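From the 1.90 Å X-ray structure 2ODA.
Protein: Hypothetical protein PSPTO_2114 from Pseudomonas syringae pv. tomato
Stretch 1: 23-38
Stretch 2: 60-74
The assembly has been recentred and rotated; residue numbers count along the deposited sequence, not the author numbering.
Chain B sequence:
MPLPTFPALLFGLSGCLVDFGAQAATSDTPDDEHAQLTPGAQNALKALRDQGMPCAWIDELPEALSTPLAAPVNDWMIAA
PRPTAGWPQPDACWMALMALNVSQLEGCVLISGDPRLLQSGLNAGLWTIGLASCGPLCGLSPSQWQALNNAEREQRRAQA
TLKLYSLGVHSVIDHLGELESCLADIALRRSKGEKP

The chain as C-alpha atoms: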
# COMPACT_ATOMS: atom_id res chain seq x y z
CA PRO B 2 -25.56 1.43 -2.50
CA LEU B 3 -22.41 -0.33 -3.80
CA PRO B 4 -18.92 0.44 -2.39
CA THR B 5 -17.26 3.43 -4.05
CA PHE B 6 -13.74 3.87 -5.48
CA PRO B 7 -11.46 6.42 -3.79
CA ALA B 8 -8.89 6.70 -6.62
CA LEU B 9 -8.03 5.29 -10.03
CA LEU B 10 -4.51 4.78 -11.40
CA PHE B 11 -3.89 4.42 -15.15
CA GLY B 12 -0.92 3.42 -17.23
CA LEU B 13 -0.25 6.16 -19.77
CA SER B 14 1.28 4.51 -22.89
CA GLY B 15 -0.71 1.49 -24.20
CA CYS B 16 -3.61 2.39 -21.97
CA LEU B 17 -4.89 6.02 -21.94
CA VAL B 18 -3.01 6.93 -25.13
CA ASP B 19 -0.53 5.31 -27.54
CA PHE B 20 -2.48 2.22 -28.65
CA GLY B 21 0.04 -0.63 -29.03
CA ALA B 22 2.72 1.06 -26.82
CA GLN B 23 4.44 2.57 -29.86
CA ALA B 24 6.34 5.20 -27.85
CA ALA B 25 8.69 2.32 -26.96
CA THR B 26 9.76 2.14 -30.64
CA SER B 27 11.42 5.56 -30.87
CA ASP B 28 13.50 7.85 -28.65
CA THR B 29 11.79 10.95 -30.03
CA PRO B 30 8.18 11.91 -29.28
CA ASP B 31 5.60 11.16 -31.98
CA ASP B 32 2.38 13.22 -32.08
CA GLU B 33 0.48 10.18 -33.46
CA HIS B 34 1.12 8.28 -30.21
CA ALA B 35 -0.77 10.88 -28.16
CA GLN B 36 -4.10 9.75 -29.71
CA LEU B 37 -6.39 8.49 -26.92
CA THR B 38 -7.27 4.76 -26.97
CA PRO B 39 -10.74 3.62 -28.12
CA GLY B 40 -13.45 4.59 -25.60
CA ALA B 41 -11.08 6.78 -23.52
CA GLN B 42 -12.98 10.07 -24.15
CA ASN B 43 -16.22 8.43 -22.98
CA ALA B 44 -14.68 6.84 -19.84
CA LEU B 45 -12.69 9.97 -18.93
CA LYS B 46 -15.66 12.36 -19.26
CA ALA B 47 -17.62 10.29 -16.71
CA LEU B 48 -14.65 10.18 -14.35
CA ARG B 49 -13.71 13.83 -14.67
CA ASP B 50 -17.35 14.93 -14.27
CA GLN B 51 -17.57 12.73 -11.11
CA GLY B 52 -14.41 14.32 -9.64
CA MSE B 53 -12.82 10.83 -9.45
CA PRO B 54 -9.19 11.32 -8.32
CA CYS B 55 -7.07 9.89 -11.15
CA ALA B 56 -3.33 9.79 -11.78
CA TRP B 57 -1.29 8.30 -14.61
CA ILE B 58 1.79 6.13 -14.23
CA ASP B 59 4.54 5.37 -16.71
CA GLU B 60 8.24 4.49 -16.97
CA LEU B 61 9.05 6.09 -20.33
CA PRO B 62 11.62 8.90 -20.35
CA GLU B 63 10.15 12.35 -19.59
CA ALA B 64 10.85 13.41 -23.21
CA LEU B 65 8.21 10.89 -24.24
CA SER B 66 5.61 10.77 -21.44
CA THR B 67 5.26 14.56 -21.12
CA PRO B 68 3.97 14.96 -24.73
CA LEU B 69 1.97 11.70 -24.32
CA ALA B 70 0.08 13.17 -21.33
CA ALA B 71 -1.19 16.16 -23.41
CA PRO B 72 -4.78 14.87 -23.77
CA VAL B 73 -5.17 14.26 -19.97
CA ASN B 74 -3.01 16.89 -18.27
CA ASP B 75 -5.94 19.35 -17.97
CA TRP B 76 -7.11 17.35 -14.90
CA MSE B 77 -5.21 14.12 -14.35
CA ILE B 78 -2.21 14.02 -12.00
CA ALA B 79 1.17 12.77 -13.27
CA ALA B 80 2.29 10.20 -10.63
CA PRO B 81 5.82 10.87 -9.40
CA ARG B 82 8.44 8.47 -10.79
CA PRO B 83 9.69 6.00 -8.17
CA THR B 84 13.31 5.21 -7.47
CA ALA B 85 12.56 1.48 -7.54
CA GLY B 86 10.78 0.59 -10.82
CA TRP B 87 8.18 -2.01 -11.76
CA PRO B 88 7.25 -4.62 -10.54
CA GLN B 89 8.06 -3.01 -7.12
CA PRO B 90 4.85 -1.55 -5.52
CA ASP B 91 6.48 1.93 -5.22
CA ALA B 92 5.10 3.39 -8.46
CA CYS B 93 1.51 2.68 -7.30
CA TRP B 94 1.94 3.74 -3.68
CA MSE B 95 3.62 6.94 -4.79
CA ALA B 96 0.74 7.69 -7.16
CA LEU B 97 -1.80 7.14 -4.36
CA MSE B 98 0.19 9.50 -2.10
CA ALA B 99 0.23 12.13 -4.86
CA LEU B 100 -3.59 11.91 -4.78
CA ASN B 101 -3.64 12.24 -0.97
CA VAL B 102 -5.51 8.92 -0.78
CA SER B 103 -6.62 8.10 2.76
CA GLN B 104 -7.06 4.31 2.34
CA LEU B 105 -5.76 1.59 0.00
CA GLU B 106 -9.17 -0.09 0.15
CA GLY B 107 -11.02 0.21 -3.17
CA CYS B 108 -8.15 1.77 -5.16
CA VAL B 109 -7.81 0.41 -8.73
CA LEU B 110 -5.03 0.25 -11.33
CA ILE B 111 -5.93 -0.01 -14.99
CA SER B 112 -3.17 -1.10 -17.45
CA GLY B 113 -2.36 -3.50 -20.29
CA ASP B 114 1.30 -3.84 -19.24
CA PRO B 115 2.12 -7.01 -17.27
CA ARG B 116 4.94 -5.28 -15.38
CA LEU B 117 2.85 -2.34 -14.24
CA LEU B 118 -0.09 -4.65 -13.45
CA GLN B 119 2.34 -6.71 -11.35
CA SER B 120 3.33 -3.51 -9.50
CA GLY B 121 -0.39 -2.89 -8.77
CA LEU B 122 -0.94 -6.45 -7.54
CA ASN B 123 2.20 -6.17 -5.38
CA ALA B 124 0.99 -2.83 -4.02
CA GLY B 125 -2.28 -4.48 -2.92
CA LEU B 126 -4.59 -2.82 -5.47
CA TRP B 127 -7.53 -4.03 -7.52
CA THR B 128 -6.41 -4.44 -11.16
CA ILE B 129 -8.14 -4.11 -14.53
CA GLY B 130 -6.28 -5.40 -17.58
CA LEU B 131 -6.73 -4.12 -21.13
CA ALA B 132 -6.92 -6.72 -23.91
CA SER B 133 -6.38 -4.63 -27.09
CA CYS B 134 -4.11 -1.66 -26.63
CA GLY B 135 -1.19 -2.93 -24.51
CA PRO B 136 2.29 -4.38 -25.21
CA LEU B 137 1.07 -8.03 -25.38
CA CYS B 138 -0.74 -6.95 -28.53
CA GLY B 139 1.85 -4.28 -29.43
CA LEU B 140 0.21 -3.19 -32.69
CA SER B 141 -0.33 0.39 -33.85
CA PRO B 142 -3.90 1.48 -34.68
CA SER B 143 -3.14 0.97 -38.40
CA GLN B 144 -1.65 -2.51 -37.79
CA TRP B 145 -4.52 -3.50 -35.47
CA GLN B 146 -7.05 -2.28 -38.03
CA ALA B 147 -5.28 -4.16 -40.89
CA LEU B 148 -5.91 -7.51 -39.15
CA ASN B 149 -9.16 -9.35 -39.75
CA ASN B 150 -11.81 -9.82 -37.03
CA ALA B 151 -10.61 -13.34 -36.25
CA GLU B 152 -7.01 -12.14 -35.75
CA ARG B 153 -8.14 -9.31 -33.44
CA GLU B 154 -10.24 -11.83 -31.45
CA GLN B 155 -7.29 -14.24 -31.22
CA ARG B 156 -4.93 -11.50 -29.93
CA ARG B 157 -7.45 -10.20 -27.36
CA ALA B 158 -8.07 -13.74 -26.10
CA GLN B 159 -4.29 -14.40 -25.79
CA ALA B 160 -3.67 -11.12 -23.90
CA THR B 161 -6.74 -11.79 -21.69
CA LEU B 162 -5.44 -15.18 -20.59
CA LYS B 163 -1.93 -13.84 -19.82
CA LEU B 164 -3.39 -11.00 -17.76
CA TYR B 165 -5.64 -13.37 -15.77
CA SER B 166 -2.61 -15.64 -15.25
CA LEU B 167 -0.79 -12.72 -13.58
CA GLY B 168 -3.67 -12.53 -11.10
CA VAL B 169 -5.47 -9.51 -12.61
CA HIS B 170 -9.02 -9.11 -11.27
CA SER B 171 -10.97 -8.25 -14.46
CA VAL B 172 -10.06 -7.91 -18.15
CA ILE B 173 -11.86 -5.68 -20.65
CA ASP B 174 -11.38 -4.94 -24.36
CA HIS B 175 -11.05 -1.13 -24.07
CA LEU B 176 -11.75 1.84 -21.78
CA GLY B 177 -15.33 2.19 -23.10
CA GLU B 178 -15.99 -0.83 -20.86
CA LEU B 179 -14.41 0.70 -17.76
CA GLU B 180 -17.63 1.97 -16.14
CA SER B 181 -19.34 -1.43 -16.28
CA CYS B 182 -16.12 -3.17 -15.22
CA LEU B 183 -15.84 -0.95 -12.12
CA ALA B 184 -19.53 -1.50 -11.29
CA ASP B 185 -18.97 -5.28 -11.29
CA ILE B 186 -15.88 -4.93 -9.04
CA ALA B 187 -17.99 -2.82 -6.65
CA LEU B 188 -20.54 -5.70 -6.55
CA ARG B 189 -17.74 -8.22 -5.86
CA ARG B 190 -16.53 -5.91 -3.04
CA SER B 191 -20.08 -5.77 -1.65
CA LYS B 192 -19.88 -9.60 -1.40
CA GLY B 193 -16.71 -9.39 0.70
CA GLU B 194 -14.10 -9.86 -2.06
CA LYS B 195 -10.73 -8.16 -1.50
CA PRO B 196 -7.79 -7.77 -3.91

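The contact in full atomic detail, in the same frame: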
# COMPACT_ATOMS: atom_id res chain seq x y z
N GLN B 23 3.48 2.24 -28.78
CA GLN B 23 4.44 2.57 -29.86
C GLN B 23 5.52 3.55 -29.46
O GLN B 23 6.57 3.63 -30.12
CB GLN B 23 3.66 3.05 -31.10
CG GLN B 23 2.74 1.95 -31.62
CD GLN B 23 3.54 0.83 -32.26
OE1 GLN B 23 4.07 1.01 -33.35
NE2 GLN B 23 3.67 -0.30 -31.55
N ALA B 24 5.29 4.29 -28.37
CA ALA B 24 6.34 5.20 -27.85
C ALA B 24 7.64 4.45 -27.52
O ALA B 24 8.74 5.03 -27.54
CB ALA B 24 5.85 5.98 -26.63
N ALA B 25 7.52 3.17 -27.20
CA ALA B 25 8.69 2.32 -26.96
C ALA B 25 9.54 2.06 -28.21
O ALA B 25 10.61 1.44 -28.10
CB ALA B 25 8.26 0.98 -26.33
N THR B 26 9.07 2.49 -29.39
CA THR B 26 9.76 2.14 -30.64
C THR B 26 10.65 3.28 -31.14
O THR B 26 11.30 3.14 -32.18
CB THR B 26 8.78 1.82 -31.83
OG1 THR B 26 8.00 3.00 -32.13
CG2 THR B 26 7.84 0.63 -31.52
N SER B 27 10.64 4.41 -30.44
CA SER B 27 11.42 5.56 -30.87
C SER B 27 11.84 6.41 -29.69
O SER B 27 11.08 6.56 -28.75
CB SER B 27 10.58 6.41 -31.82
OG SER B 27 11.34 7.52 -32.26
N ASP B 28 13.05 6.97 -29.73
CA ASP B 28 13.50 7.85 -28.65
C ASP B 28 12.92 9.26 -28.75
O ASP B 28 13.00 10.05 -27.81
CB ASP B 28 15.01 7.92 -28.63
CG ASP B 28 15.64 6.63 -28.17
OD1 ASP B 28 15.08 5.93 -27.27
OD2 ASP B 28 16.71 6.33 -28.70
N THR B 29 12.33 9.60 -29.89
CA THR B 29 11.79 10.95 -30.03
C THR B 29 10.28 10.91 -30.02
O THR B 29 9.68 9.97 -30.56
CB THR B 29 12.29 11.65 -31.29
OG1 THR B 29 11.88 10.89 -32.41
CG2 THR B 29 13.81 11.75 -31.30
N PRO B 30 9.66 11.93 -29.41
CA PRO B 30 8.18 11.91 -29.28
C PRO B 30 7.45 12.03 -30.62
O PRO B 30 7.87 12.78 -31.51
CB PRO B 30 7.89 13.08 -28.36
CG PRO B 30 9.07 14.00 -28.50
CD PRO B 30 10.26 13.12 -28.77
N ASP B 31 6.39 11.23 -30.76
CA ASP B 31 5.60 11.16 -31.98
C ASP B 31 4.17 11.60 -31.69
O ASP B 31 3.47 10.96 -30.90
CB ASP B 31 5.57 9.72 -32.49
CG ASP B 31 5.09 9.60 -33.92
OD1 ASP B 31 5.72 8.82 -34.69
OD2 ASP B 31 4.08 10.27 -34.28
N ASP B 32 3.72 12.68 -32.33
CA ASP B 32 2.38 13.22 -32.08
C ASP B 32 1.26 12.18 -32.32
O ASP B 32 0.19 12.29 -31.72
CB ASP B 32 2.12 14.48 -32.94
CG ASP B 32 2.97 15.68 -32.51
OD1 ASP B 32 3.54 15.68 -31.39
OD2 ASP B 32 3.06 16.64 -33.30
N GLU B 33 1.50 11.20 -33.19
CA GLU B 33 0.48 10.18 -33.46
C GLU B 33 0.21 9.32 -32.22
O GLU B 33 -0.89 8.85 -32.04
CB GLU B 33 0.88 9.27 -34.63
CG GLU B 33 0.59 9.87 -36.01
CD GLU B 33 1.02 8.95 -37.15
OE1 GLU B 33 1.46 7.79 -36.89
OE2 GLU B 33 0.89 9.39 -38.31
N HIS B 34 1.23 9.14 -31.38
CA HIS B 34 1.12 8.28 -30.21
C HIS B 34 0.23 8.90 -29.11
O HIS B 34 -0.27 8.21 -28.22
CB HIS B 34 2.52 8.03 -29.63
CG HIS B 34 3.47 7.34 -30.55
ND1 HIS B 34 4.80 7.16 -30.23
CD2 HIS B 34 3.30 6.76 -31.77
CE1 HIS B 34 5.40 6.50 -31.21
NE2 HIS B 34 4.51 6.24 -32.15
N ALA B 35 0.05 10.21 -29.16
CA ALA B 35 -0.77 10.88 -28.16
C ALA B 35 -2.29 10.69 -28.37
O ALA B 35 -3.10 11.13 -27.54
CB ALA B 35 -0.39 12.37 -28.04
N GLN B 36 -2.69 10.02 -29.47
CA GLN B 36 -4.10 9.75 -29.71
C GLN B 36 -4.60 8.92 -28.52
O GLN B 36 -3.95 7.95 -28.12
CB GLN B 36 -4.30 8.98 -31.03
CG GLN B 36 -5.78 8.61 -31.37
CD GLN B 36 -5.89 7.72 -32.61
OE1 GLN B 36 -4.94 7.58 -33.36
NE2 GLN B 36 -7.05 7.11 -32.80
N LEU B 37 -5.72 9.33 -27.93
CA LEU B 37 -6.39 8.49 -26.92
C LEU B 37 -6.85 7.13 -27.46
O LEU B 37 -7.25 7.02 -28.61
CB LEU B 37 -7.60 9.23 -26.37
CG LEU B 37 -7.26 10.49 -25.58
CD1 LEU B 37 -8.46 11.49 -25.62
CD2 LEU B 37 -6.88 10.16 -24.16
N THR B 38 -6.80 6.10 -26.61
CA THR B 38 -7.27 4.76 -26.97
C THR B 38 -8.80 4.68 -27.11
O THR B 38 -9.52 5.54 -26.59
CB THR B 38 -6.76 3.68 -25.98
OG1 THR B 38 -7.25 3.95 -24.66
CG2 THR B 38 -5.22 3.62 -25.98
N GLU B 60 6.80 4.63 -17.21
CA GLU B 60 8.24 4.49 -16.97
C GLU B 60 9.05 5.07 -18.13
O GLU B 60 10.28 5.16 -18.06
CB GLU B 60 8.61 3.02 -16.73
CG GLU B 60 8.31 2.11 -17.93
CD GLU B 60 8.86 0.70 -17.80
OE1 GLU B 60 9.39 0.34 -16.73
OE2 GLU B 60 8.75 -0.05 -18.79
N LEU B 61 8.36 5.49 -19.19
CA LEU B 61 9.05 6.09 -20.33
C LEU B 61 9.83 7.31 -19.89
O LEU B 61 9.45 7.95 -18.91
CB LEU B 61 8.07 6.49 -21.44
CG LEU B 61 7.34 5.37 -22.19
CD1 LEU B 61 6.07 5.93 -22.81
CD2 LEU B 61 8.20 4.75 -23.26
N PRO B 62 10.93 7.64 -20.61
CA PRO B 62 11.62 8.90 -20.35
C PRO B 62 10.67 10.07 -20.40
O PRO B 62 9.69 10.03 -21.16
CB PRO B 62 12.60 9.01 -21.52
CG PRO B 62 12.85 7.63 -21.97
CD PRO B 62 11.57 6.86 -21.69
N GLU B 63 10.97 11.12 -19.64
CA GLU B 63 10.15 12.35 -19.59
C GLU B 63 9.92 12.96 -20.98
O GLU B 63 8.83 13.47 -21.27
CB GLU B 63 10.84 13.36 -18.66
CG GLU B 63 10.06 14.65 -18.37
CD GLU B 63 10.12 15.67 -19.50
OE1 GLU B 63 11.14 15.73 -20.21
OE2 GLU B 63 9.15 16.45 -19.65
N ALA B 64 10.94 12.89 -21.84
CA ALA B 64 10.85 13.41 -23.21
C ALA B 64 9.69 12.83 -23.99
O ALA B 64 9.17 13.46 -24.93
CB ALA B 64 12.16 13.17 -23.97
N LEU B 65 9.30 11.61 -23.61
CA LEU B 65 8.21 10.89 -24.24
C LEU B 65 6.88 10.97 -23.47
O LEU B 65 5.84 11.22 -24.09
CB LEU B 65 8.58 9.43 -24.50
CG LEU B 65 9.79 9.19 -25.40
CD1 LEU B 65 9.97 7.69 -25.61
CD2 LEU B 65 9.68 9.99 -26.71
N SER B 66 6.89 10.78 -22.16
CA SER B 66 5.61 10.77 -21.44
C SER B 66 5.00 12.17 -21.28
O SER B 66 3.77 12.30 -21.19
CB SER B 66 5.74 10.09 -20.07
OG SER B 66 6.71 10.74 -19.29
N THR B 67 5.83 13.22 -21.24
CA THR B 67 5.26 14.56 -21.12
C THR B 67 4.34 14.90 -22.30
O THR B 67 3.19 15.28 -22.08
CB THR B 67 6.35 15.66 -20.81
OG1 THR B 67 6.85 15.43 -19.48
CG2 THR B 67 5.78 17.07 -20.88
N PRO B 68 4.84 14.76 -23.56
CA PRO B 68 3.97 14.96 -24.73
C PRO B 68 2.80 13.96 -24.75
O PRO B 68 1.67 14.33 -25.12
CB PRO B 68 4.92 14.73 -25.92
CG PRO B 68 6.28 14.99 -25.39
CD PRO B 68 6.23 14.48 -23.96
N LEU B 69 3.05 12.70 -24.39
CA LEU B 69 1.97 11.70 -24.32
C LEU B 69 0.81 12.09 -23.40
O LEU B 69 -0.34 11.71 -23.66
CB LEU B 69 2.49 10.31 -23.86
CG LEU B 69 3.21 9.46 -24.90
CD1 LEU B 69 3.53 8.10 -24.29
CD2 LEU B 69 2.31 9.32 -26.15
N ALA B 70 1.10 12.81 -22.31
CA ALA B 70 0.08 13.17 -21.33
C ALA B 70 -0.78 14.39 -21.75
O ALA B 70 -1.74 14.74 -21.06
CB ALA B 70 0.68 13.36 -19.92
N ALA B 71 -0.44 14.99 -22.89
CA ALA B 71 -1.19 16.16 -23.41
C ALA B 71 -2.72 16.04 -23.34
O ALA B 71 -3.37 16.97 -22.82
CB ALA B 71 -0.71 16.56 -24.82
N PRO B 72 -3.32 14.93 -23.83
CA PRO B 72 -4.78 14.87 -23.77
C PRO B 72 -5.43 14.65 -22.38
O PRO B 72 -6.65 14.70 -22.30
CB PRO B 72 -5.12 13.69 -24.70
CG PRO B 72 -3.94 12.79 -24.56
CD PRO B 72 -2.78 13.75 -24.55
N VAL B 73 -4.63 14.45 -21.33
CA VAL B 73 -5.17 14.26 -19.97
C VAL B 73 -4.63 15.25 -18.94
O VAL B 73 -5.12 15.29 -17.81
CB VAL B 73 -4.97 12.80 -19.42
CG1 VAL B 73 -5.69 11.74 -20.27
CG2 VAL B 73 -3.46 12.46 -19.21
N ASN B 74 -3.64 16.05 -19.30
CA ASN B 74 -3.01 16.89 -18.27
C ASN B 74 -3.84 18.10 -17.80
O ASN B 74 -3.40 18.82 -16.92
CB ASN B 74 -1.57 17.31 -18.65
CG ASN B 74 -1.50 18.22 -19.86
OD1 ASN B 74 -2.39 19.04 -20.10
ND2 ASN B 74 -0.42 18.10 -20.62

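Residues 23-38, a short 3-10 segment followed by a mostly irregular chain, pack along one side of the helix at 63-69 and its flanking turns, burying 594 Å² summed over both sides. No hydrogen bond crosses the contact; it is held by apolar packing. The two segments run in the same direction, Ala25 lying nearest Leu61, Pro30 nearest Leu65 and Ala35 nearest Leu69 by their CA atoms.

Leu65 has the largest area covered by the opposite stretch. Its CA-to-CB bond points sideways, but with chi1 in m and chi2 in t the end of the side chain comes nearer to stretch 1 and enters the bend between Ala24 and Pro30. CD1 lies 3.5 Å from the carbonyl O of Ala24 and also 3.5 Å from O of Ser27, while CD2 is 3.5 Å from O of Asp28 and 3.3 Å from N of Pro30. The two methyls thus meet mainly backbone atoms, so the stretch is wrapped around the leucine rather than interdigitated with it. A direct side-chain contact is made at Pro30, whose CD is 3.8 Å from Leu65 CD2. The bend itself is supported locally: Thr26 N and Thr26 OG1 both donate to the carbonyl O of Gln23, at 2.8 and 2.5 Å, and Thr29 N makes a weak bond of 3.3 Å to Ser27 OG.

Leu69, one helical turn further on, is linked to Leu65 by the backbone bond from Leu69 N to Leu65 O (3.2 Å). It has the same m, t rotamer and likewise brings its end nearer to stretch 1, where its two methyls reach separate parts of the chain. CD1 approaches Ala24 CB at 3.9 Å, whereas CD2 lies 3.5 Å from His34 O and 3.7 Å from His34 CB. Ala24 and His34 are ten residues apart in sequence, so this one side chain spans the base of the excursion between them. Ala24 points its CB toward the helix and also meets Leu61, with CB 3.8 Å from Leu61 CD1. Within its own stretch, His34 N donates to Asp31 O (2.9 Å) and Glu33 N to Asp31 OD2 (3.0 Å).

Pro30 also points toward the helix and covers its more exposed flank. Its CG rests 3.6 Å from the carbonyl O of Ala64, and its CB lies 3.9 Å from CG of Pro68, a proline-on-proline contact at the kink in the helix, where N of Pro68, which as a proline nitrogen carries no hydrogen to donate, has no bond to the preceding turn. Further along stretch 2 the packing continues to Pro72, whose CG is 3.5 Å from Ala35 O and whose CB is 3.9 Å from Leu37 CG. Leu37, with its side-chain end turned nearer to stretch 2, completes this end of the contact through CD2, 4.4 Å from Val73 CG1.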